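Local coordinates for protein transaminase (Bacillus megaterium, PDB 5G0A) that probably transfers amino groups between amines and carbonyl compounds with S selectivity, using bound pyridoxal-5'-phosphate as its cofactor, at residues Ala97-Ile102 and Lys114-Val118; Asn268-Leu272 and Trp281-Gln285; Gly299-Leu305 and Ala340-Leu345. All coordinates share one frame. Residue numbers count along the deposited sequence, not the author numbering.

Interaction 1. Residues Ala97-Ile102 and Lys114-Val118; sequences AAKIII and KVRFV
In the large PLP-binding domain of this class-III aminotransferase, helix 92-105 packs against strand 112-118, an outermost strand within this chain of the mixed seven-stranded sheet. The segment 97-102 is helical, with a wider pi-type turn at 100-102, and 114-118 is extended. Their axes approach to 8.7 Å with N-to-C directions 134° apart, and the register is set by A98 over V115, CA to CA 6.1 Å. Strand side chains alternate: V115 and F117 point at the helix, K114 and R116 away from it. Small helix residues leave the hollow that the large strand residue fills. F117 (chi1 m, -69°) lays its ring alongside A97 and A98, with A97 CB 3.5 Å from F117 CZ and A98 CB 3.9 Å from F117 CE2; the backbone A98 N lies at the ring edge. I101 (m, t) closes the next turn, its CD1 4.3 Å from F117 CE1. Two residues earlier on the strand, V115 (chi1 t) sits between A98 and I102, with A98 CB 4.2 Å from V115 CB. M338 of helix 335-350, touching F117, and L21 of the second subunit, packing on A98, add to the burial; the K114 amine forms a salt bridge with D321 and hydrogen-bonds Q28 of the second subunit. I102 (m, t) spans the far end, its CD1 4.1 Å from K114 CA and 3.8 Å from V115 CG2.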
ATOM      1  N   ALA B  97       3.553 -17.534 -34.450  1.00 24.43           N
ATOM      2  CA  ALA B  97       4.598 -16.863 -33.685  1.00 24.42           C
ATOM      3  C   ALA B  97       4.913 -17.650 -32.395  1.00 23.54           C
ATOM      4  O   ALA B  97       6.075 -17.786 -32.013  1.00 24.84           O
ATOM      5  CB  ALA B  97       4.206 -15.419 -33.347  1.00 23.20           C
ATOM      6  N   ALA B  98       3.871 -18.138 -31.732  1.00 23.76           N
ATOM      7  CA  ALA B  98       4.048 -18.896 -30.490  1.00 24.36           C
ATOM      8  C   ALA B  98       4.728 -20.246 -30.774  1.00 26.21           C
ATOM      9  O   ALA B  98       5.625 -20.670 -30.020  1.00 26.43           O
ATOM     10  CB  ALA B  98       2.714 -19.091 -29.786  1.00 24.77           C
ATOM     11  N   LYS B  99       4.313 -20.889 -31.868  1.00 24.65           N
ATOM     12  CA  LYS B  99       4.923 -22.167 -32.308  1.00 26.80           C
ATOM     13  C   LYS B  99       6.426 -21.991 -32.606  1.00 27.57           C
ATOM     14  O   LYS B  99       7.250 -22.821 -32.210  1.00 27.51           O
ATOM     15  CB  LYS B  99       4.159 -22.763 -33.510  1.00 27.42           C
ATOM     16  CG  LYS B  99       4.765 -24.073 -34.059  1.00 28.66           C
ATOM     17  CD  LYS B  99       5.827 -23.789 -35.097  1.00 30.45           C
ATOM     18  CE  LYS B  99       6.363 -25.061 -35.760  1.00 36.66           C
ATOM     19  NZ  LYS B  99       7.188 -24.725 -36.952  1.00 39.70           N
ATOM     20  N   ILE B 100       6.784 -20.906 -33.288  1.00 25.93           N
ATOM     21  CA  ILE B 100       8.181 -20.629 -33.579  1.00 26.72           C
ATOM     22  C   ILE B 100       8.989 -20.522 -32.306  1.00 27.93           C
ATOM     23  O   ILE B 100      10.057 -21.125 -32.187  1.00 28.01           O
ATOM     24  CB  ILE B 100       8.356 -19.358 -34.418  1.00 27.80           C
ATOM     25  CG1 ILE B 100       7.713 -19.592 -35.799  1.00 27.76           C
ATOM     26  CG2 ILE B 100       9.837 -19.005 -34.561  1.00 28.71           C
ATOM     27  CD1 ILE B 100       7.592 -18.321 -36.616  1.00 26.85           C
ATOM     28  N   ILE B 101       8.482 -19.760 -31.338  1.00 26.98           N
ATOM     29  CA  ILE B 101       9.237 -19.571 -30.103  1.00 25.40           C
ATOM     30  C   ILE B 101       9.390 -20.894 -29.354  1.00 25.37           C
ATOM     31  O   ILE B 101      10.499 -21.236 -28.939  1.00 26.33           O
ATOM     32  CB  ILE B 101       8.595 -18.499 -29.190  1.00 25.87           C
ATOM     33  CG1 ILE B 101       8.753 -17.117 -29.835  1.00 26.86           C
ATOM     34  CG2 ILE B 101       9.252 -18.509 -27.792  1.00 26.53           C
ATOM     35  CD1 ILE B 101       7.869 -16.065 -29.187  1.00 25.25           C
ATOM     36  N   ILE B 102       8.311 -21.663 -29.248  1.00 28.05           N
ATOM     37  CA  ILE B 102       8.319 -22.862 -28.398  1.00 29.40           C
ATOM     38  C   ILE B 102       8.982 -24.075 -29.074  1.00 32.07           C
ATOM     39  O   ILE B 102       9.762 -24.795 -28.429  1.00 32.31           O
ATOM     40  CB  ILE B 102       6.888 -23.172 -27.858  1.00 28.14           C
ATOM     41  CG1 ILE B 102       6.486 -22.058 -26.850  1.00 26.98           C
ATOM     42  CG2 ILE B 102       6.805 -24.565 -27.210  1.00 28.05           C
ATOM     43  CD1 ILE B 102       4.986 -21.971 -26.569  1.00 26.83           C
ATOM     44  N   LYS B 114       3.346 -22.092 -22.612  1.00 24.40           N
ATOM     45  CA  LYS B 114       2.456 -21.264 -23.413  1.00 23.89           C
ATOM     46  C   LYS B 114       2.900 -19.787 -23.426  1.00 24.26           C
ATOM     47  O   LYS B 114       3.552 -19.326 -22.514  1.00 23.20           O
ATOM     48  CB  LYS B 114       1.025 -21.342 -22.871  1.00 24.43           C
ATOM     49  CG  LYS B 114       0.258 -22.604 -23.245  1.00 24.01           C
ATOM     50  CD  LYS B 114      -1.201 -22.461 -22.861  1.00 24.61           C
ATOM     51  CE  LYS B 114      -2.100 -23.447 -23.607  1.00 24.81           C
ATOM     52  NZ  LYS B 114      -3.516 -23.039 -23.384  1.00 24.95           N
ATOM     53  N   VAL B 115       2.528 -19.080 -24.488  1.00 23.43           N
ATOM     54  CA  VAL B 115       2.825 -17.660 -24.674  1.00 23.72           C
ATOM     55  C   VAL B 115       1.528 -16.827 -24.586  1.00 22.11           C
ATOM     56  O   VAL B 115       0.427 -17.262 -25.041  1.00 23.64           O
ATOM     57  CB  VAL B 115       3.483 -17.405 -26.071  1.00 24.34           C
ATOM     58  CG1 VAL B 115       3.718 -15.919 -26.322  1.00 26.44           C
ATOM     59  CG2 VAL B 115       4.791 -18.168 -26.242  1.00 27.05           C
ATOM     60  N   ARG B 116       1.655 -15.624 -24.030  1.00 21.14           N
ATOM     61  CA  ARG B 116       0.629 -14.576 -24.204  1.00 21.77           C
ATOM     62  C   ARG B 116       1.312 -13.405 -24.859  1.00 21.98           C
ATOM     63  O   ARG B 116       2.289 -12.879 -24.314  1.00 21.78           O
ATOM     64  CB  ARG B 116       0.010 -14.113 -22.877  1.00 23.05           C
ATOM     65  CG  ARG B 116      -0.858 -12.841 -23.033  1.00 24.22           C
ATOM     66  CD  ARG B 116      -2.005 -12.801 -22.020  1.00 23.38           C
ATOM     67  NE  ARG B 116      -2.770 -11.532 -22.083  1.00 22.62           N
ATOM     68  CZ  ARG B 116      -3.763 -11.292 -22.933  1.00 23.61           C
ATOM     69  NH1 ARG B 116      -4.104 -12.204 -23.847  1.00 24.46           N
ATOM     70  NH2 ARG B 116      -4.383 -10.122 -22.885  1.00 22.32           N
ATOM     71  N   PHE B 117       0.816 -12.996 -26.029  1.00 21.20           N
ATOM     72  CA  PHE B 117       1.375 -11.815 -26.682  1.00 21.81           C
ATOM     73  C   PHE B 117       0.673 -10.554 -26.203  1.00 22.32           C
ATOM     74  O   PHE B 117      -0.556 -10.536 -26.040  1.00 22.90           O
ATOM     75  CB  PHE B 117       1.230 -11.936 -28.204  1.00 21.93           C
ATOM     76  CG  PHE B 117       2.113 -12.997 -28.798  1.00 21.71           C
ATOM     77  CD1 PHE B 117       3.469 -12.760 -28.938  1.00 21.15           C
ATOM     78  CD2 PHE B 117       1.578 -14.225 -29.222  1.00 23.29           C
ATOM     79  CE1 PHE B 117       4.317 -13.721 -29.494  1.00 21.78           C
ATOM     80  CE2 PHE B 117       2.407 -15.200 -29.769  1.00 23.28           C
ATOM     81  CZ  PHE B 117       3.776 -14.941 -29.908  1.00 22.03           C
ATOM     82  N   VAL B 118       1.475  -9.515 -26.025  1.00 20.50           N
ATOM     83  CA  VAL B 118       1.004  -8.169 -25.717  1.00 20.69           C
ATOM     84  C   VAL B 118       1.728  -7.178 -26.621  1.00 21.99           C
ATOM     85  O   VAL B 118       2.341  -7.580 -27.612  1.00 21.71           O
ATOM     86  CB  VAL B 118       1.183  -7.848 -24.202  1.00 21.23           C
ATOM     87  CG1 VAL B 118       0.177  -8.649 -23.365  1.00 23.31           C
ATOM     88  CG2 VAL B 118       2.616  -8.146 -23.736  1.00 22.23           C
TER

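Interaction 2. Residues Asn268-Leu272 and Trp281-Gln285; sequences NDEVL and WFGYQ. Unlike the reference sequence in segment 268-272: N268 (reference Thr). With PLP (pyridoxal-5'-phosphate), chain K.
An Asx turn at the C-terminal end of strand 265-269 carries the cofactor-binding aspartate of this PLP-dependent fold: D269 OD1 accepts from V271 N at 3.1 Å, while D269 OD2 lies 2.8 Å from PLP N1 and also bonds H149. After the extended N268 and D269 the chain turns at E270 (phi/psi -104/19). In 281-285, F282 is extended and 283-285 forms a 3-10 turn, closed by Q285 N to F282 O at 3.0 Å; Q285 OE1 accepts from F282 N at 2.9 Å. CA atoms pair as N268 with Y284 (7.4 Å) and E270 with G283 (6.8 Å). The buried E270 carboxylate (chi1 m, chi2 m) faces the two amides that open this turn, and OE1 is also bonded to T273 OG1. N268, which differs from the reference sequence, bonds T236 through OD1; Y284 OH reaches E109 and W111. Both carboxylate oxygens are thus used across the contact: G283 N to E270 OE1 is 2.8 Å, and Y284 N to E270 OE2 is 2.9 Å.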
ATOM      1  N   ASN B 268      12.861 -14.636 -15.535  1.00 21.56           N
ATOM      2  CA  ASN B 268      13.934 -13.856 -16.142  1.00 22.11           C
ATOM      3  C   ASN B 268      13.405 -12.925 -17.226  1.00 23.09           C
ATOM      4  O   ASN B 268      12.668 -13.351 -18.107  1.00 22.95           O
ATOM      5  CB  ASN B 268      15.098 -14.700 -16.695  1.00 23.89           C
ATOM      6  CG  ASN B 268      16.282 -13.836 -17.046  1.00 24.18           C
ATOM      7  OD1 ASN B 268      16.810 -13.093 -16.192  1.00 24.98           O
ATOM      8  ND2 ASN B 268      16.687 -13.873 -18.315  1.00 24.70           N
ATOM      9  N   ASP B 269      13.762 -11.653 -17.095  1.00 21.61           N
ATOM     10  CA  ASP B 269      13.309 -10.611 -18.003  1.00 22.10           C
ATOM     11  C   ASP B 269      14.252 -10.578 -19.202  1.00 23.04           C
ATOM     12  O   ASP B 269      15.405 -10.146 -19.077  1.00 23.18           O
ATOM     13  CB  ASP B 269      13.312  -9.258 -17.263  1.00 22.88           C
ATOM     14  CG  ASP B 269      12.690  -8.123 -18.092  1.00 24.24           C
ATOM     15  OD1 ASP B 269      12.484  -8.298 -19.314  1.00 23.07           O
ATOM     16  OD2 ASP B 269      12.401  -7.064 -17.493  1.00 22.86           O
ATOM     17  N   GLU B 270      13.758 -11.067 -20.343  1.00 21.86           N
ATOM     18  CA  GLU B 270      14.547 -11.143 -21.571  1.00 21.96           C
ATOM     19  C   GLU B 270      14.170 -10.063 -22.563  1.00 22.90           C
ATOM     20  O   GLU B 270      14.441 -10.205 -23.751  1.00 23.60           O
ATOM     21  CB  GLU B 270      14.321 -12.497 -22.255  1.00 21.90           C
ATOM     22  CG  GLU B 270      14.957 -13.717 -21.566  1.00 23.42           C
ATOM     23  CD  GLU B 270      16.477 -13.788 -21.730  1.00 24.13           C
ATOM     24  OE1 GLU B 270      17.042 -13.167 -22.667  1.00 23.35           O
ATOM     25  OE2 GLU B 270      17.127 -14.489 -20.921  1.00 24.51           O
ATOM     26  N   VAL B 271      13.507  -9.002 -22.110  1.00 22.71           N
ATOM     27  CA  VAL B 271      13.068  -7.984 -23.080  1.00 22.74           C
ATOM     28  C   VAL B 271      14.263  -7.385 -23.796  1.00 24.49           C
ATOM     29  O   VAL B 271      14.211  -7.171 -25.005  1.00 23.70           O
ATOM     30  CB  VAL B 271      12.239  -6.857 -22.414  1.00 22.83           C
ATOM     31  CG1 VAL B 271      12.026  -5.690 -23.389  1.00 22.24           C
ATOM     32  CG2 VAL B 271      10.900  -7.411 -21.957  1.00 22.45           C
ATOM     33  N   LEU B 272      15.344  -7.124 -23.058  1.00 23.26           N
ATOM     34  CA  LEU B 272      16.545  -6.611 -23.700  1.00 25.83           C
ATOM     35  C   LEU B 272      17.501  -7.705 -24.187  1.00 25.93           C
ATOM     36  O   LEU B 272      18.003  -7.625 -25.321  1.00 25.30           O
ATOM     37  CB  LEU B 272      17.257  -5.594 -22.812  1.00 26.42           C
ATOM     38  CG  LEU B 272      18.362  -4.783 -23.501  1.00 30.25           C
ATOM     39  CD1 LEU B 272      18.314  -3.315 -23.073  1.00 32.08           C
ATOM     40  CD2 LEU B 272      19.717  -5.419 -23.225  1.00 29.79           C
ATOM     41  N   TRP B 281      20.128 -17.481 -28.267  1.00 25.55           N
ATOM     42  CA  TRP B 281      18.722 -17.054 -28.438  1.00 23.91           C
ATOM     43  C   TRP B 281      18.293 -16.166 -27.262  1.00 25.34           C
ATOM     44  O   TRP B 281      17.723 -15.087 -27.466  1.00 25.65           O
ATOM     45  CB  TRP B 281      17.785 -18.222 -28.622  1.00 24.50           C
ATOM     46  CG  TRP B 281      17.777 -18.676 -30.065  1.00 27.87           C
ATOM     47  CD1 TRP B 281      18.352 -19.815 -30.564  1.00 28.35           C
ATOM     48  CD2 TRP B 281      17.191 -17.992 -31.185  1.00 27.93           C
ATOM     49  NE1 TRP B 281      18.165 -19.883 -31.940  1.00 30.77           N
ATOM     50  CE2 TRP B 281      17.434 -18.794 -32.341  1.00 29.17           C
ATOM     51  CE3 TRP B 281      16.473 -16.797 -31.330  1.00 30.04           C
ATOM     52  CZ2 TRP B 281      16.999 -18.425 -33.613  1.00 31.28           C
ATOM     53  CZ3 TRP B 281      16.027 -16.431 -32.610  1.00 30.01           C
ATOM     54  CH2 TRP B 281      16.292 -17.242 -33.729  1.00 32.56           C
ATOM     55  N   PHE B 282      18.614 -16.604 -26.043  1.00 25.06           N
ATOM     56  CA  PHE B 282      18.254 -15.824 -24.841  1.00 25.82           C
ATOM     57  C   PHE B 282      19.406 -15.712 -23.860  1.00 26.58           C
ATOM     58  O   PHE B 282      20.249 -16.608 -23.779  1.00 25.98           O
ATOM     59  CB  PHE B 282      17.053 -16.452 -24.144  1.00 26.40           C
ATOM     60  CG  PHE B 282      15.803 -16.389 -24.955  1.00 24.56           C
ATOM     61  CD1 PHE B 282      15.082 -15.204 -25.022  1.00 25.48           C
ATOM     62  CD2 PHE B 282      15.356 -17.490 -25.671  1.00 26.38           C
ATOM     63  CE1 PHE B 282      13.904 -15.131 -25.784  1.00 24.39           C
ATOM     64  CE2 PHE B 282      14.189 -17.432 -26.422  1.00 25.95           C
ATOM     65  CZ  PHE B 282      13.475 -16.248 -26.499  1.00 27.53           C
ATOM     66  N   GLY B 283      19.436 -14.599 -23.127  1.00 26.24           N
ATOM     67  CA  GLY B 283      20.500 -14.320 -22.163  1.00 26.11           C
ATOM     68  C   GLY B 283      20.688 -15.417 -21.134  1.00 24.88           C
ATOM     69  O   GLY B 283      21.837 -15.737 -20.789  1.00 25.41           O
ATOM     70  N   TYR B 284      19.595 -15.998 -20.645  1.00 24.60           N
ATOM     71  CA  TYR B 284      19.704 -17.034 -19.593  1.00 24.48           C
ATOM     72  C   TYR B 284      20.458 -18.266 -20.083  1.00 25.63           C
ATOM     73  O   TYR B 284      20.972 -19.040 -19.276  1.00 27.63           O
ATOM     74  CB  TYR B 284      18.333 -17.453 -19.000  1.00 24.06           C
ATOM     75  CG  TYR B 284      17.454 -18.285 -19.920  1.00 24.49           C
ATOM     76  CD1 TYR B 284      17.603 -19.679 -19.991  1.00 23.57           C
ATOM     77  CD2 TYR B 284      16.463 -17.681 -20.704  1.00 22.59           C
ATOM     78  CE1 TYR B 284      16.802 -20.441 -20.814  1.00 24.41           C
ATOM     79  CE2 TYR B 284      15.646 -18.439 -21.544  1.00 23.83           C
ATOM     80  CZ  TYR B 284      15.844 -19.818 -21.605  1.00 24.17           C
ATOM     81  OH  TYR B 284      15.050 -20.583 -22.415  1.00 26.37           O
ATOM     82  N   GLN B 285      20.484 -18.464 -21.399  1.00 25.48           N
ATOM     83  CA  GLN B 285      21.104 -19.676 -21.978  1.00 25.76           C
ATOM     84  C   GLN B 285      22.616 -19.749 -21.819  1.00 28.07           C
ATOM     85  O   GLN B 285      23.217 -20.821 -22.012  1.00 29.12           O
ATOM     86  CB  GLN B 285      20.709 -19.846 -23.447  1.00 25.68           C
ATOM     87  CG  GLN B 285      19.220 -20.116 -23.587  1.00 25.11           C
ATOM     88  CD  GLN B 285      18.763 -20.228 -25.024  1.00 24.87           C
ATOM     89  OE1 GLN B 285      19.133 -19.419 -25.887  1.00 26.04           O
ATOM     90  NE2 GLN B 285      17.958 -21.233 -25.289  1.00 26.67           N
TER
HETATM   91  N1  PLP K1298      12.552  -4.931 -19.307  1.00 22.01           N
HETATM   92  C2  PLP K1298      13.816  -4.699 -19.733  1.00 23.29           C
HETATM   93  C2A PLP K1298      14.958  -5.533 -19.194  1.00 24.59           C
HETATM   94  C3  PLP K1298      14.067  -3.685 -20.784  1.00 25.42           C
HETATM   95  O3  PLP K1298      15.294  -3.450 -21.270  1.00 27.98           O
HETATM   96  C4  PLP K1298      12.927  -2.917 -21.309  1.00 25.67           C
HETATM   97  C4A PLP K1298      13.139  -1.892 -22.423  1.00 30.20           C
HETATM   98  C5  PLP K1298      11.607  -3.243 -20.717  1.00 23.64           C
HETATM   99  C6  PLP K1298      11.498  -4.214 -19.732  1.00 23.42           C
HETATM  100  C5A PLP K1298      10.344  -2.489 -21.108  1.00 24.74           C
HETATM  101  O4P PLP K1298      10.012  -2.605 -22.475  1.00 24.58           O
HETATM  102  P   PLP K1298       9.100  -1.434 -23.121  1.00 23.59           P
HETATM  103  O1P PLP K1298       8.824  -2.035 -24.473  1.00 23.94           O
HETATM  104  O2P PLP K1298       7.863  -1.220 -22.265  1.00 23.11           O
HETATM  105  O3P PLP K1298       9.982  -0.215 -23.168  1.00 23.96           O

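Interaction 3. Residues Gly299-Leu305 and Ala340-Leu345; sequences GLSSSSL and AVCANL
N344 lies over the backbone of residues 299-301, its side chain (chi1 t, chi2 65°) reaching from helix 335-350 into the loop that joins strand 293-296 to strand 308-313 in the large domain of the class-III aminotransferase fold. N344 ND2 donates to G299 O at 2.9 Å and, weakly, to L300 O at 3.0 Å; its OD1 accepts from S302 OG at 2.8 Å. The loop begins with a 3-10 segment at 299-300, directly after K298 of the PLP pocket, and then folds into a type I' beta turn from S301 to S304, with S302 (50/38) and S303 (59/16) at positive phi and S304 N bonded to S301 O at 3.0 Å. Two serine hydroxyls secure the turn: S304 OG (chi1 p) donates to S301 O, and S301 OG (p) to L305 O, each at 2.7 Å. The backbones come nearest at S301 and V341, CA to CA 4.6 Å. Apolar contacts flank the polar centre. L300 (t, p) brings CD1 to 3.8 Å from V341 CG1, and L305 CD1 lies 4.0 Å from A340 CB, which also meets S304 OG at 3.4 Å. S302 OG also bonds L64 N, and S303 O bonds H334 of the second subunit. Because N344 supplies both a donor and an acceptor, one buried amide meets backbone carbonyls and a serine hydroxyl together, coupling the loop to the helix by polar bonds with the leucine contacts beside them.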
ATOM      1  N   GLY B 299      13.752  -7.115 -29.380  1.00 23.33           N
ATOM      2  CA  GLY B 299      14.148  -8.069 -30.443  1.00 23.31           C
ATOM      3  C   GLY B 299      13.113  -9.098 -30.873  1.00 24.40           C
ATOM      4  O   GLY B 299      13.281  -9.748 -31.912  1.00 25.01           O
ATOM      5  N   LEU B 300      12.040  -9.250 -30.082  1.00 22.32           N
ATOM      6  CA  LEU B 300      10.894 -10.074 -30.463  1.00 23.49           C
ATOM      7  C   LEU B 300      10.342  -9.754 -31.863  1.00 24.06           C
ATOM      8  O   LEU B 300      10.009 -10.669 -32.640  1.00 23.33           O
ATOM      9  CB  LEU B 300       9.770  -9.936 -29.413  1.00 23.95           C
ATOM     10  CG  LEU B 300       8.454 -10.666 -29.718  1.00 23.35           C
ATOM     11  CD1 LEU B 300       8.622 -12.187 -29.788  1.00 24.35           C
ATOM     12  CD2 LEU B 300       7.326 -10.272 -28.741  1.00 23.18           C
ATOM     13  N   SER B 301      10.260  -8.466 -32.164  1.00 23.58           N
ATOM     14  CA  SER B 301       9.937  -8.014 -33.513  1.00 23.31           C
ATOM     15  C   SER B 301      11.027  -7.143 -34.146  1.00 23.35           C
ATOM     16  O   SER B 301      10.810  -6.622 -35.251  1.00 23.65           O
ATOM     17  CB  SER B 301       8.602  -7.233 -33.505  1.00 24.14           C
ATOM     18  OG  SER B 301       8.771  -6.013 -32.803  1.00 24.13           O
ATOM     19  N   SER B 302      12.164  -6.968 -33.456  1.00 22.23           N
ATOM     20  CA  SER B 302      13.231  -6.017 -33.805  1.00 23.96           C
ATOM     21  C   SER B 302      12.664  -4.643 -34.052  1.00 23.40           C
ATOM     22  O   SER B 302      13.109  -3.932 -34.957  1.00 24.26           O
ATOM     23  CB  SER B 302      14.085  -6.506 -35.001  1.00 23.12           C
ATOM     24  OG  SER B 302      14.736  -7.711 -34.640  1.00 23.68           O
ATOM     25  N   SER B 303      11.663  -4.293 -33.229  1.00 21.98           N
ATOM     26  CA  SER B 303      10.967  -3.009 -33.267  1.00 23.34           C
ATOM     27  C   SER B 303      10.281  -2.702 -34.598  1.00 22.99           C
ATOM     28  O   SER B 303       9.901  -1.564 -34.819  1.00 24.95           O
ATOM     29  CB  SER B 303      11.918  -1.860 -32.912  1.00 25.63           C
ATOM     30  OG  SER B 303      12.588  -2.142 -31.682  1.00 25.14           O
ATOM     31  N   SER B 304      10.091  -3.700 -35.449  1.00 23.69           N
ATOM     32  CA  SER B 304       9.421  -3.454 -36.734  1.00 23.84           C
ATOM     33  C   SER B 304       7.987  -2.966 -36.472  1.00 22.85           C
ATOM     34  O   SER B 304       7.531  -2.007 -37.102  1.00 23.45           O
ATOM     35  CB  SER B 304       9.464  -4.677 -37.630  1.00 23.18           C
ATOM     36  OG  SER B 304       8.874  -5.809 -37.005  1.00 23.47           O
ATOM     37  N   LEU B 305       7.303  -3.606 -35.517  1.00 22.34           N
ATOM     38  CA  LEU B 305       6.025  -3.122 -34.977  1.00 22.26           C
ATOM     39  C   LEU B 305       5.957  -3.429 -33.480  1.00 23.04           C
ATOM     40  O   LEU B 305       6.692  -4.311 -33.013  1.00 23.57           O
ATOM     41  CB  LEU B 305       4.831  -3.766 -35.684  1.00 22.84           C
ATOM     42  CG  LEU B 305       4.610  -3.384 -37.164  1.00 22.58           C
ATOM     43  CD1 LEU B 305       3.532  -4.308 -37.752  1.00 24.67           C
ATOM     44  CD2 LEU B 305       4.172  -1.927 -37.261  1.00 23.54           C
ATOM     45  N   ALA B 340       4.693  -9.413 -38.285  1.00 23.04           N
ATOM     46  CA  ALA B 340       6.029  -8.875 -38.078  1.00 23.69           C
ATOM     47  C   ALA B 340       6.902  -9.788 -37.216  1.00 23.62           C
ATOM     48  O   ALA B 340       8.058 -10.070 -37.575  1.00 24.06           O
ATOM     49  CB  ALA B 340       5.955  -7.466 -37.484  1.00 23.96           C
ATOM     50  N   VAL B 341       6.366 -10.245 -36.075  1.00 24.74           N
ATOM     51  CA  VAL B 341       7.113 -11.174 -35.224  1.00 24.36           C
ATOM     52  C   VAL B 341       7.519 -12.432 -36.003  1.00 24.31           C
ATOM     53  O   VAL B 341       8.682 -12.852 -35.965  1.00 24.87           O
ATOM     54  CB  VAL B 341       6.310 -11.557 -33.954  1.00 23.71           C
ATOM     55  CG1 VAL B 341       7.039 -12.642 -33.162  1.00 23.01           C
ATOM     56  CG2 VAL B 341       6.146 -10.323 -33.084  1.00 24.45           C
ATOM     57  N   CYS B 342       6.551 -13.031 -36.686  1.00 23.83           N
ATOM     58  CA  CYS B 342       6.810 -14.245 -37.470  1.00 25.53           C
ATOM     59  C   CYS B 342       7.928 -14.030 -38.464  1.00 25.17           C
ATOM     60  O   CYS B 342       8.866 -14.827 -38.520  1.00 24.97           O
ATOM     61  CB  CYS B 342       5.564 -14.720 -38.223  1.00 25.66           C
ATOM     62  SG  CYS B 342       4.282 -15.485 -37.240  1.00 26.59           S
ATOM     63  N   ALA B 343       7.856 -12.941 -39.220  1.00 25.78           N
ATOM     64  CA  ALA B 343       8.873 -12.677 -40.239  1.00 26.35           C
ATOM     65  C   ALA B 343      10.228 -12.359 -39.611  1.00 26.68           C
ATOM     66  O   ALA B 343      11.258 -12.819 -40.080  1.00 26.32           O
ATOM     67  CB  ALA B 343       8.429 -11.561 -41.168  1.00 26.08           C
ATOM     68  N   ASN B 344      10.234 -11.582 -38.527  1.00 25.29           N
ATOM     69  CA  ASN B 344      11.483 -11.268 -37.844  1.00 24.34           C
ATOM     70  C   ASN B 344      12.198 -12.548 -37.383  1.00 25.20           C
ATOM     71  O   ASN B 344      13.396 -12.734 -37.624  1.00 25.35           O
ATOM     72  CB  ASN B 344      11.175 -10.372 -36.636  1.00 25.10           C
ATOM     73  CG  ASN B 344      12.382 -10.104 -35.788  1.00 23.36           C
ATOM     74  OD1 ASN B 344      13.334  -9.474 -36.224  1.00 24.71           O
ATOM     75  ND2 ASN B 344      12.316 -10.529 -34.531  1.00 24.59           N
ATOM     76  N   LEU B 345      11.442 -13.441 -36.743  1.00 26.02           N
ATOM     77  CA  LEU B 345      12.003 -14.686 -36.218  1.00 26.87           C
ATOM     78  C   LEU B 345      12.436 -15.620 -37.362  1.00 27.88           C
ATOM     79  O   LEU B 345      13.449 -16.326 -37.251  1.00 27.76           O
ATOM     80  CB  LEU B 345      10.993 -15.384 -35.299  1.00 25.87           C
ATOM     81  CG  LEU B 345      10.662 -14.571 -34.029  1.00 27.68           C
ATOM     82  CD1 LEU B 345       9.708 -15.319 -33.102  1.00 26.08           C
ATOM     83  CD2 LEU B 345      11.946 -14.179 -33.306  1.00 26.88           C
TER

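How the interactions relate
Interaction 1 rests on helix 335-350, which carries one segment of interaction 3; their centres are 12 Å apart. A97 N meets C342 SG at 3.5 Å and I101 CG1 meets L345 CD1 at 3.8 Å, so helix 92-105 packs on helix 335-350 as well as on strand 112-118. Both also touch the second subunit. Interaction 2 stands apart, its nearest atoms about 5 Å from interaction 1 and about 4 Å from interaction 3, yet it reaches the same sheet as interaction 1. It alone holds PLP-pocket residues, D269, V271 and L272. The side chain of S301 is about 9 Å from PLP and that of F117 about 13 Å, so neither contact lines the pocket as interaction 2 does.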